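Local coordinates for protein putative exotoxin (superantigen) (Streptococcus pyogenes, PDB 1TY0) that probably acts as a secreted superantigen toxin of the staphylococcal/streptococcal family, binds zinc, and can use one surface for T-cell receptor binding and dimerization, at residues A[64-75]-A[87-98]. Residues are numbered along the deposited sequence; the frame is centred on the assembly and turned at random.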
# COMPACT_ATOMS: atom_id res chain seq x y z
N PHE A 64 1.35 21.55 -17.70
CA PHE A 64 1.44 20.36 -18.54
C PHE A 64 0.52 20.44 -19.76
O PHE A 64 -0.28 21.37 -19.88
CB PHE A 64 1.08 19.12 -17.70
CG PHE A 64 2.04 18.86 -16.57
CD1 PHE A 64 1.94 19.57 -15.38
CD2 PHE A 64 3.05 17.91 -16.70
CE1 PHE A 64 2.83 19.33 -14.32
CE2 PHE A 64 3.94 17.66 -15.66
CZ PHE A 64 3.83 18.38 -14.47
N THR A 65 0.64 19.47 -20.66
CA THR A 65 -0.20 19.44 -21.86
C THR A 65 -0.65 18.01 -22.14
O THR A 65 0.05 17.05 -21.80
CB THR A 65 0.56 19.98 -23.10
OG1 THR A 65 1.58 19.05 -23.48
CG2 THR A 65 1.19 21.32 -22.79
N LYS A 66 -1.83 17.85 -22.74
CA LYS A 66 -2.32 16.51 -23.04
C LYS A 66 -1.33 15.74 -23.89
O LYS A 66 -0.64 16.32 -24.74
CB LYS A 66 -3.68 16.56 -23.76
CG LYS A 66 -4.83 17.07 -22.92
CD LYS A 66 -6.15 16.97 -23.68
CE LYS A 66 -6.14 17.85 -24.93
NZ LYS A 66 -7.44 17.78 -25.67
N ASN A 67 -1.28 14.44 -23.65
CA ASN A 67 -0.41 13.51 -24.36
C ASN A 67 1.08 13.65 -24.08
O ASN A 67 1.92 13.12 -24.80
CB ASN A 67 -0.71 13.54 -25.85
CG ASN A 67 -2.14 13.15 -26.15
OD1 ASN A 67 -2.64 12.16 -25.61
ND2 ASN A 67 -2.81 13.92 -27.00
N GLN A 68 1.40 14.39 -23.02
CA GLN A 68 2.77 14.56 -22.58
C GLN A 68 3.00 13.31 -21.73
O GLN A 68 2.06 12.80 -21.11
CB GLN A 68 2.90 15.81 -21.70
CG GLN A 68 4.29 16.07 -21.14
CD GLN A 68 4.31 17.25 -20.18
OE1 GLN A 68 3.40 18.08 -20.17
NE2 GLN A 68 5.37 17.33 -19.37
N LYS A 69 4.23 12.80 -21.71
CA LYS A 69 4.55 11.63 -20.91
C LYS A 69 4.99 12.10 -19.53
O LYS A 69 5.74 13.06 -19.40
CB LYS A 69 5.67 10.81 -21.56
CG LYS A 69 5.29 10.18 -22.89
CD LYS A 69 4.13 9.21 -22.73
CE LYS A 69 3.74 8.58 -24.06
NZ LYS A 69 3.26 9.58 -25.04
N VAL A 70 4.50 11.42 -18.50
CA VAL A 70 4.85 11.78 -17.14
C VAL A 70 5.12 10.56 -16.28
O VAL A 70 4.78 9.43 -16.63
CB VAL A 70 3.71 12.58 -16.45
CG1 VAL A 70 3.49 13.91 -17.17
CG2 VAL A 70 2.43 11.77 -16.44
N ASN A 71 5.77 10.81 -15.14
CA ASN A 71 6.04 9.76 -14.17
C ASN A 71 5.12 10.02 -13.00
O ASN A 71 4.79 11.16 -12.68
CB ASN A 71 7.49 9.81 -13.71
CG ASN A 71 8.45 9.45 -14.81
OD1 ASN A 71 8.16 8.58 -15.63
ND2 ASN A 71 9.61 10.10 -14.84
N ILE A 72 4.72 8.94 -12.34
CA ILE A 72 3.82 9.03 -11.21
C ILE A 72 4.42 8.38 -9.98
O ILE A 72 4.91 7.25 -10.04
CB ILE A 72 2.49 8.30 -11.49
CG1 ILE A 72 1.80 8.90 -12.71
CG2 ILE A 72 1.60 8.35 -10.24
CD1 ILE A 72 0.60 8.09 -13.18
N PHE A 73 4.39 9.10 -8.87
CA PHE A 73 4.82 8.55 -7.59
C PHE A 73 3.94 9.25 -6.58
O PHE A 73 4.23 10.36 -6.13
CB PHE A 73 6.28 8.83 -7.26
CG PHE A 73 6.80 7.97 -6.13
CD1 PHE A 73 6.45 8.26 -4.81
CD2 PHE A 73 7.55 6.84 -6.39
CE1 PHE A 73 6.84 7.42 -3.77
CE2 PHE A 73 7.95 5.99 -5.35
CZ PHE A 73 7.59 6.28 -4.04
N GLY A 74 2.83 8.60 -6.25
CA GLY A 74 1.90 9.19 -5.31
C GLY A 74 1.36 8.18 -4.32
O GLY A 74 1.30 6.98 -4.61
N LEU A 75 0.96 8.67 -3.16
CA LEU A 75 0.42 7.79 -2.13
C LEU A 75 -1.10 7.79 -2.24
O LEU A 75 -1.73 8.85 -2.17
CB LEU A 75 0.88 8.26 -0.75
CG LEU A 75 2.38 8.53 -0.65
CD1 LEU A 75 2.76 8.94 0.78
CD2 LEU A 75 3.16 7.29 -1.07
N ILE A 87 -4.68 9.82 -6.12
CA ILE A 87 -3.53 10.38 -5.40
C ILE A 87 -3.56 11.90 -5.49
O ILE A 87 -4.34 12.47 -6.26
CB ILE A 87 -2.19 9.90 -6.03
CG1 ILE A 87 -2.10 10.36 -7.49
CG2 ILE A 87 -2.09 8.37 -5.95
CD1 ILE A 87 -0.75 10.09 -8.14
N TYR A 88 -2.72 12.56 -4.70
CA TYR A 88 -2.60 14.01 -4.73
C TYR A 88 -1.22 14.29 -5.31
O TYR A 88 -0.23 13.75 -4.82
CB TYR A 88 -2.68 14.61 -3.32
CG TYR A 88 -4.01 14.47 -2.65
CD1 TYR A 88 -5.18 14.93 -3.26
CD2 TYR A 88 -4.11 13.93 -1.37
CE1 TYR A 88 -6.42 14.85 -2.61
CE2 TYR A 88 -5.34 13.84 -0.71
CZ TYR A 88 -6.48 14.31 -1.34
OH TYR A 88 -7.70 14.23 -0.68
N GLY A 89 -1.15 15.11 -6.36
CA GLY A 89 0.14 15.41 -6.97
C GLY A 89 0.91 14.17 -7.42
O GLY A 89 0.32 13.24 -7.98
N GLY A 90 2.22 14.18 -7.19
CA GLY A 90 3.08 13.07 -7.56
C GLY A 90 3.37 12.96 -9.06
O GLY A 90 3.87 11.94 -9.52
N VAL A 91 3.08 14.01 -9.80
CA VAL A 91 3.26 13.98 -11.26
C VAL A 91 4.42 14.83 -11.75
O VAL A 91 4.48 16.02 -11.48
CB VAL A 91 1.96 14.45 -11.95
CG1 VAL A 91 2.14 14.45 -13.46
CG2 VAL A 91 0.81 13.53 -11.55
N THR A 92 5.35 14.20 -12.48
CA THR A 92 6.51 14.89 -13.02
C THR A 92 6.71 14.57 -14.49
O THR A 92 6.28 13.53 -14.99
CB THR A 92 7.82 14.48 -12.29
OG1 THR A 92 7.95 13.05 -12.31
CG2 THR A 92 7.82 15.00 -10.86
N PRO A 93 7.37 15.48 -15.22
CA PRO A 93 7.60 15.24 -16.64
C PRO A 93 8.57 14.08 -16.79
O PRO A 93 9.55 13.99 -16.05
CB PRO A 93 8.22 16.55 -17.12
CG PRO A 93 7.69 17.57 -16.15
CD PRO A 93 7.77 16.84 -14.84
N SER A 94 8.30 13.18 -17.73
CA SER A 94 9.20 12.06 -17.99
C SER A 94 10.07 12.57 -19.13
O SER A 94 9.58 12.73 -20.25
CB SER A 94 8.42 10.82 -18.44
OG SER A 94 9.29 9.73 -18.67
N VAL A 95 11.34 12.84 -18.85
CA VAL A 95 12.23 13.38 -19.88
C VAL A 95 13.33 12.47 -20.39
O VAL A 95 14.11 12.86 -21.26
CB VAL A 95 12.87 14.70 -19.39
CG1 VAL A 95 11.78 15.72 -19.10
CG2 VAL A 95 13.70 14.45 -18.13
N ASN A 96 13.41 11.25 -19.86
CA ASN A 96 14.43 10.32 -20.33
C ASN A 96 14.12 8.89 -19.91
O ASN A 96 12.97 8.56 -19.60
CB ASN A 96 15.83 10.74 -19.85
CG ASN A 96 15.97 10.76 -18.34
OD1 ASN A 96 17.02 11.15 -17.82
ND2 ASN A 96 14.93 10.33 -17.63
N SER A 97 15.15 8.04 -19.90
CA SER A 97 14.98 6.64 -19.54
C SER A 97 14.62 6.41 -18.08
O SER A 97 14.40 5.28 -17.66
CB SER A 97 16.26 5.86 -19.88
OG SER A 97 17.38 6.41 -19.21
N ASN A 98 14.57 7.50 -17.31
CA ASN A 98 14.23 7.42 -15.89
C ASN A 98 15.06 6.35 -15.20
O ASN A 98 14.52 5.46 -14.53
CB ASN A 98 12.74 7.12 -15.73
CG ASN A 98 11.86 8.20 -16.32
OD1 ASN A 98 11.95 9.37 -15.93
ND2 ASN A 98 11.00 7.82 -17.26
O HOH W 1 7.34 15.07 -20.64
O HOH W 2 10.20 12.68 -13.59
O HOH W 3 -1.10 11.50 -2.59
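Asn71 reaches Asn98 through its side-chain amide: ND2 donates to OD1 of Asn98 at 2.7 Å. The bond is bent, 147° at the hydrogen. ND2 sits above the carbonyl plane of Asn98, and the two amides are turned 75° apart. With chi1 at -68°, CG of Asn71 lies beside its own backbone N, and the amide swings across toward Asn98. A water accepts from Asn71 ND2 and Thr92 OG1 and donates to Pro93 O, so ND2 has two acceptors. On the same amide, OD1 takes the backbone N-H of Asn27. The backbones pair as antiparallel strands, 69-74 against 84-93, in the OB-fold domain. Asn71 and Thr92 form a hydrogen-bonded pair, with Asn71 N to Thr92 O at 2.8 Å and Thr92 N to Asn71 O at 3.1 Å. Phe73 N meets a lone pair of Gly90 O. Ile72 and Val91 put their side chains on the other face from Asn71 and Thr92. There Ile72 CG2 touches Ile87 CD1 at 3.6 Å, and Val52 of strand 51-55 packs on both isoleucines. Val91 CG1 lies 3.9 Å from Val70 CB. Phe64 CE2 meets Pro93 CG at 3.8 Å, and Phe38 packs edge-to-face with the Phe64 ring. In the second shell, Asn98 ND2 donates almost straight to Ser94 OG at 2.9 Å, which helps fix the turn of the Asn98 amide.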